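Beta/gama crystallin family protein (Methanosarcina acetivorans C2A, PDB 5HT9) binds divalent metal ions, calcium and magnesium among them, through a single beta/gamma-crystallin domain built from two Greek key motifs. Local coordinates at residues A[18-23]-A[79-84]; A[56-61]-A[71-76]. All coordinates share one frame; numbering follows the deposited sequence.

Contact 1: A[18-23]-A[79-84]. With MG (magnesium ion), chain D.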
loop_
_atom_site.group_PDB
_atom_site.type_symbol
_atom_site.label_atom_id
_atom_site.label_comp_id
_atom_site.label_asym_id
_atom_site.label_seq_id
_atom_site.Cartn_x
_atom_site.Cartn_y
_atom_site.Cartn_z
ATOM N N PHE A 18 9.140 -0.260 1.169
ATOM C CA PHE A 18 8.978 -0.127 2.607
ATOM C C PHE A 18 8.190 -1.304 3.164
ATOM O O PHE A 18 7.112 -1.627 2.664
ATOM C CB PHE A 18 8.288 1.192 2.969
ATOM C CG PHE A 18 8.167 1.410 4.452
ATOM C CD1 PHE A 18 9.302 1.564 5.230
ATOM C CD2 PHE A 18 6.925 1.439 5.069
ATOM C CE1 PHE A 18 9.206 1.754 6.601
ATOM C CE2 PHE A 18 6.821 1.630 6.447
ATOM C CZ PHE A 18 7.965 1.782 7.207
ATOM N N ASP A 19 8.739 -1.929 4.202
ATOM C CA ASP A 19 8.164 -3.118 4.841
ATOM C C ASP A 19 7.462 -2.719 6.144
ATOM O O ASP A 19 8.116 -2.504 7.167
ATOM C CB ASP A 19 9.291 -4.139 5.094
ATOM C CG ASP A 19 8.820 -5.411 5.757
ATOM O OD1 ASP A 19 7.607 -5.582 5.977
ATOM O OD2 ASP A 19 9.690 -6.265 6.032
ATOM N N ALA A 20 6.134 -2.610 6.103
ATOM C CA ALA A 20 5.373 -2.094 7.245
ATOM C C ALA A 20 4.694 -3.181 8.074
ATOM O O ALA A 20 4.090 -4.108 7.533
ATOM C CB ALA A 20 4.325 -1.084 6.761
ATOM N N THR A 21 4.781 -3.041 9.395
ATOM C CA THR A 21 4.106 -3.944 10.317
ATOM C C THR A 21 3.226 -3.150 11.267
ATOM O O THR A 21 2.842 -3.641 12.330
ATOM C CB THR A 21 5.100 -4.767 11.136
ATOM O OG1 THR A 21 6.052 -3.880 11.729
ATOM C CG2 THR A 21 5.837 -5.760 10.241
ATOM N N SER A 22 2.920 -1.917 10.874
ATOM C CA SER A 22 2.097 -1.019 11.676
ATOM C C SER A 22 1.400 -0.023 10.756
ATOM O O SER A 22 1.788 0.126 9.593
ATOM C CB SER A 22 2.941 -0.272 12.712
ATOM O OG SER A 22 3.970 0.462 12.074
ATOM N N ASP A 23 0.379 0.658 11.274
ATOM C CA ASP A 23 -0.372 1.615 10.464
ATOM C C ASP A 23 0.492 2.771 9.974
ATOM O O ASP A 23 1.386 3.237 10.680
ATOM C CB ASP A 23 -1.555 2.170 11.249
ATOM C CG ASP A 23 -2.554 1.105 11.624
ATOM O OD1 ASP A 23 -2.480 -0.022 11.075
ATOM O OD2 ASP A 23 -3.420 1.404 12.464
ATOM N N SER A 79 -1.645 7.010 -0.356
ATOM C CA SER A 79 -0.980 8.017 0.464
ATOM C C SER A 79 -1.022 7.667 1.950
ATOM O O SER A 79 -0.339 8.292 2.759
ATOM C CB SER A 79 -1.612 9.398 0.232
ATOM O OG SER A 79 -1.402 9.841 -1.096
ATOM N N SER A 80 -1.846 6.686 2.312
ATOM C CA SER A 80 -1.804 6.114 3.653
ATOM C C SER A 80 -2.400 4.718 3.611
ATOM O O SER A 80 -3.106 4.370 2.671
ATOM C CB SER A 80 -2.553 6.991 4.667
ATOM O OG SER A 80 -3.878 7.245 4.236
ATOM N N PHE A 81 -2.091 3.907 4.614
ATOM C CA PHE A 81 -2.694 2.582 4.708
ATOM C C PHE A 81 -2.607 2.044 6.128
ATOM O O PHE A 81 -1.746 2.446 6.896
ATOM C CB PHE A 81 -2.039 1.613 3.710
ATOM C CG PHE A 81 -0.529 1.551 3.788
ATOM C CD1 PHE A 81 0.098 0.682 4.669
ATOM C CD2 PHE A 81 0.253 2.318 2.950
ATOM C CE1 PHE A 81 1.492 0.597 4.727
ATOM C CE2 PHE A 81 1.656 2.244 3.003
ATOM C CZ PHE A 81 2.266 1.380 3.890
ATOM N N ARG A 82 -3.531 1.165 6.489
ATOM C CA ARG A 82 -3.561 0.635 7.842
ATOM C C ARG A 82 -4.283 -0.692 7.885
ATOM O O ARG A 82 -4.988 -1.058 6.960
ATOM C CB ARG A 82 -4.249 1.605 8.796
ATOM C CG ARG A 82 -5.726 1.772 8.537
ATOM C CD ARG A 82 -6.308 2.548 9.677
ATOM N NE ARG A 82 -7.427 3.375 9.272
ATOM C CZ ARG A 82 -7.987 4.270 10.070
ATOM N NH1 ARG A 82 -7.520 4.420 11.305
ATOM N NH2 ARG A 82 -9.009 4.992 9.638
ATOM N N GLN A 83 -4.099 -1.409 8.978
ATOM C CA GLN A 83 -4.701 -2.715 9.133
ATOM C C GLN A 83 -6.155 -2.532 9.532
ATOM O O GLN A 83 -6.476 -1.608 10.288
ATOM C CB GLN A 83 -3.929 -3.522 10.180
ATOM C CG GLN A 83 -4.443 -4.920 10.397
ATOM C CD GLN A 83 -3.696 -5.619 11.513
ATOM O OE1 GLN A 83 -2.783 -5.044 12.123
ATOM N NE2 GLN A 83 -4.057 -6.869 11.773
ATOM N N ILE A 84 -7.037 -3.381 9.002
ATOM C CA ILE A 84 -8.459 -3.295 9.347
ATOM C C ILE A 84 -9.035 -4.631 9.815
ATOM O O ILE A 84 -8.489 -5.703 9.561
ATOM C CB ILE A 84 -9.315 -2.795 8.162
ATOM C CG1 ILE A 84 -9.091 -3.669 6.930
ATOM C CG2 ILE A 84 -9.000 -1.345 7.846
ATOM C CD1 ILE A 84 -10.038 -3.361 5.785
ATOM O OXT ILE A 84 -10.079 -4.660 10.467
HETATM MG MG MG D . -2.555 10.045 -2.829
HETATM O O HOH W 1 -5.905 0.377 12.235
HETATM O O HOH W 2 -5.148 3.621 13.010
HETATM O O HOH W 3 -3.714 10.361 -4.480
HETATM O O HOH W 4 -2.593 12.156 -2.382
#
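Ala20 and Phe81 meet between the two sheets of the beta/gamma-crystallin fold. Ala20 belongs to the edge strand 17-20 of one sheet, and Phe81 to the edge strand 80-83 of the other. The methyl CB of Ala20 lies in the plane of the Phe81 ring, at its edge, 3.9 Å from CE1. Val5 and Val7 of the neighbouring strand 4-8 touch the same ring, which is buried. Just before strand 80-83, Ser79 OG binds a magnesium ion at 2.1 Å, as does Asp33 OD1. Beyond Ala20 the chain leaves its strand and swings across to the second sheet. There Asp23 does the polar work. Its CG stands anti to the carbonyl carbon (chi1 -63°), which brings the carboxylate over the backbone of the opposing strand. OD1 accepts the backbone N-H of Gln83 at 3.0 Å between N and OD1, a nearly straight bond of 171°. The donor comes from above the carboxylate plane. The same OD1 rests 3.3 Å from CB of Arg82. The guanidinium of Arg82 turns away, and its plane is 86° from that of the carboxylate. It makes a cation-pi contact with Tyr53, and its NE bonds to Tyr48 OH. Two waters finish the link at Asp23 OD2: one also donates to Gln83 O, and the other accepts from Arg82 NH1, 3.0 Å from the water oxygen.

Contact 2: A[56-61]-A[71-76]. With MG (magnesium ion), chain E.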
loop_
_atom_site.group_PDB
_atom_site.type_symbol
_atom_site.label_atom_id
_atom_site.label_comp_id
_atom_site.label_asym_id
_atom_site.label_seq_id
_atom_site.Cartn_x
_atom_site.Cartn_y
_atom_site.Cartn_z
ATOM N N ARG A 56 -11.126 8.031 -1.213
ATOM C CA ARG A 56 -11.449 6.676 -1.632
ATOM C C ARG A 56 -10.450 5.696 -1.016
ATOM O O ARG A 56 -9.309 6.067 -0.721
ATOM C CB ARG A 56 -11.424 6.553 -3.160
ATOM C CG ARG A 56 -12.421 7.421 -3.904
ATOM C CD ARG A 56 -12.227 7.298 -5.414
ATOM N NE ARG A 56 -10.970 7.904 -5.846
ATOM C CZ ARG A 56 -10.366 7.668 -7.007
ATOM N NH1 ARG A 56 -10.898 6.840 -7.898
ATOM N NH2 ARG A 56 -9.228 8.281 -7.285
ATOM N N TYR A 57 -10.873 4.454 -0.828
ATOM C CA TYR A 57 -9.956 3.427 -0.350
ATOM C C TYR A 57 -10.247 2.068 -0.975
ATOM O O TYR A 57 -11.341 1.817 -1.491
ATOM C CB TYR A 57 -9.999 3.324 1.177
ATOM C CG TYR A 57 -11.366 2.982 1.729
ATOM C CD1 TYR A 57 -11.854 1.677 1.665
ATOM C CD2 TYR A 57 -12.160 3.954 2.336
ATOM C CE1 TYR A 57 -13.101 1.352 2.170
ATOM C CE2 TYR A 57 -13.410 3.635 2.849
ATOM C CZ TYR A 57 -13.866 2.327 2.769
ATOM O OH TYR A 57 -15.102 1.985 3.270
ATOM N N TRP A 58 -9.252 1.193 -0.917
ATOM C CA TRP A 58 -9.369 -0.145 -1.463
ATOM C C TRP A 58 -8.758 -1.115 -0.474
ATOM O O TRP A 58 -7.720 -0.821 0.104
ATOM C CB TRP A 58 -8.670 -0.228 -2.818
ATOM C CG TRP A 58 -9.159 0.809 -3.795
ATOM C CD1 TRP A 58 -10.111 0.644 -4.760
ATOM C CD2 TRP A 58 -8.725 2.171 -3.887
ATOM N NE1 TRP A 58 -10.288 1.820 -5.457
ATOM C CE2 TRP A 58 -9.450 2.771 -4.937
ATOM C CE3 TRP A 58 -7.792 2.942 -3.184
ATOM C CZ2 TRP A 58 -9.273 4.101 -5.298
ATOM C CZ3 TRP A 58 -7.614 4.265 -3.552
ATOM C CH2 TRP A 58 -8.347 4.827 -4.599
ATOM N N ASP A 59 -9.403 -2.258 -0.271
ATOM C CA ASP A 59 -8.917 -3.246 0.688
ATOM C C ASP A 59 -8.254 -4.400 -0.031
ATOM O O ASP A 59 -8.742 -4.829 -1.082
ATOM C CB ASP A 59 -10.054 -3.805 1.541
ATOM C CG ASP A 59 -10.733 -2.761 2.403
ATOM O OD1 ASP A 59 -10.145 -1.692 2.653
ATOM O OD2 ASP A 59 -11.867 -3.040 2.863
ATOM N N LEU A 60 -7.184 -4.927 0.565
ATOM C CA LEU A 60 -6.472 -6.094 0.043
ATOM C C LEU A 60 -6.061 -7.038 1.173
ATOM O O LEU A 60 -5.607 -6.587 2.219
ATOM C CB LEU A 60 -5.213 -5.667 -0.730
ATOM C CG LEU A 60 -5.316 -4.687 -1.896
ATOM C CD1 LEU A 60 -3.897 -4.278 -2.347
ATOM C CD2 LEU A 60 -6.094 -5.291 -3.046
ATOM N N GLY A 61 -6.240 -8.341 0.963
ATOM C CA GLY A 61 -5.639 -9.345 1.827
ATOM C C GLY A 61 -4.327 -9.808 1.209
ATOM O O GLY A 61 -3.873 -9.212 0.234
ATOM N N ALA A 71 -4.942 -4.293 -9.501
ATOM C CA ALA A 71 -5.760 -4.554 -8.327
ATOM C C ALA A 71 -6.890 -3.535 -8.192
ATOM O O ALA A 71 -7.524 -3.449 -7.148
ATOM C CB ALA A 71 -4.894 -4.552 -7.074
ATOM N N GLY A 72 -7.133 -2.767 -9.249
ATOM C CA GLY A 72 -8.183 -1.763 -9.240
ATOM C C GLY A 72 -7.859 -0.496 -8.463
ATOM O O GLY A 72 -8.758 0.266 -8.101
ATOM N N ILE A 73 -6.574 -0.262 -8.211
ATOM C CA ILE A 73 -6.124 0.940 -7.499
ATOM C C ILE A 73 -5.335 1.848 -8.433
ATOM O O ILE A 73 -4.445 1.370 -9.135
ATOM C CB ILE A 73 -5.233 0.578 -6.291
ATOM C CG1 ILE A 73 -5.921 -0.453 -5.399
ATOM C CG2 ILE A 73 -4.843 1.823 -5.501
ATOM C CD1 ILE A 73 -5.103 -0.880 -4.210
ATOM N N PRO A 74 -5.643 3.164 -8.441
ATOM C CA PRO A 74 -4.906 4.118 -9.291
ATOM C C PRO A 74 -3.408 4.164 -8.980
ATOM O O PRO A 74 -3.033 4.235 -7.812
ATOM C CB PRO A 74 -5.561 5.468 -8.961
ATOM C CG PRO A 74 -6.910 5.123 -8.435
ATOM C CD PRO A 74 -6.756 3.809 -7.720
ATOM N N ASP A 75 -2.567 4.119 -10.010
ATOM C CA ASP A 75 -1.125 4.148 -9.812
ATOM C C ASP A 75 -0.727 5.447 -9.117
ATOM O O ASP A 75 -1.392 6.463 -9.285
ATOM C CB ASP A 75 -0.388 4.017 -11.151
ATOM C CG ASP A 75 1.087 3.673 -10.981
ATOM O OD1 ASP A 75 1.472 3.175 -9.904
ATOM O OD2 ASP A 75 1.861 3.896 -11.933
ATOM N N ASN A 76 0.339 5.395 -8.323
ATOM C CA ASN A 76 0.876 6.596 -7.694
ATOM C C ASN A 76 -0.182 7.436 -6.983
ATOM O O ASN A 76 -0.217 8.658 -7.140
ATOM C CB ASN A 76 1.592 7.433 -8.754
ATOM C CG ASN A 76 2.754 6.691 -9.368
ATOM O OD1 ASN A 76 3.427 5.915 -8.686
ATOM N ND2 ASN A 76 2.994 6.906 -10.658
HETATM MG MG MG E . 5.420 4.722 -8.460
#
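Trp58 lies against Ile73 and Pro74, and this is the tight part of the contact. Both residues cover one face of the indole. Pro74 CD sits over the six-membered ring, 3.9 Å from its centroid and 29° off the normal. Its nearest ring atom is CZ2, 3.5 Å from CD. Ile73 CG2 makes a second CH-pi contact over the same ring, 4.2 Å from the centroid. The CG1 branch packs alongside the base of the indole, with Ile73 CG1 3.8 Å from Trp58 CB. Trp58 CG is anti to the carbonyl carbon (chi1 -55°), and this turn presents the flat face to the loop. Replacing Trp58 by an alanine is likely to leave Ile73 CG2 and Pro74 CD without the face they rest on and to open a gap between strand and loop. Farther along, Leu60 and Ile73 meet tip to tip, CD1 to CD1 at 4.1 Å. The packing thins at Ala71, where CB lies 4.3 Å from Leu60 CD2. Ile38 and Val40 also touch Leu60, so this end packs against the other sheet.

The solvent side, at Gly72 and Arg56, is looser. Trp58 NE1 lies 3.4 Å from Gly72 O, but the angle is too poor for a hydrogen bond. Arg56 crosses Pro74 with NH2 4.1 Å from CG. That NH2 forms a salt bridge with Glu49 OE1; the backbone O of Glu49 binds a magnesium ion. Past Pro74 the loop leaves the strand, and Asn76 OD1 binds a second magnesium ion with Ser36 OG and the backbone O atoms of Lys34 and Glu9. The run from Asp75 to Ser80 fits the N/D-N/D-X-X-S/T-S calcium-binding motif of the beta/gamma-crystallins.

In the fold
Contact 1 and contact 2 lie on opposite sides of the domain centre, with their own centres about 13 Å apart. Both reach the antiparallel sheet 56-60, 45-48, 80-83, and they use its two outermost strands. Along the chain the order is 18-23, 56-61, 71-76, 79-84, so contact 2 falls wholly between the halves of contact 1. Contact 1 ties the first Greek key to the end of the second, while contact 2 stays within the second. They touch where Ile84 CD1 lies 3.5 Å from Asp59 OD2. The two magnesium sites draw on one short run of chain: Asn76 binds one ion, and Ser77 and Ser79 bind the other.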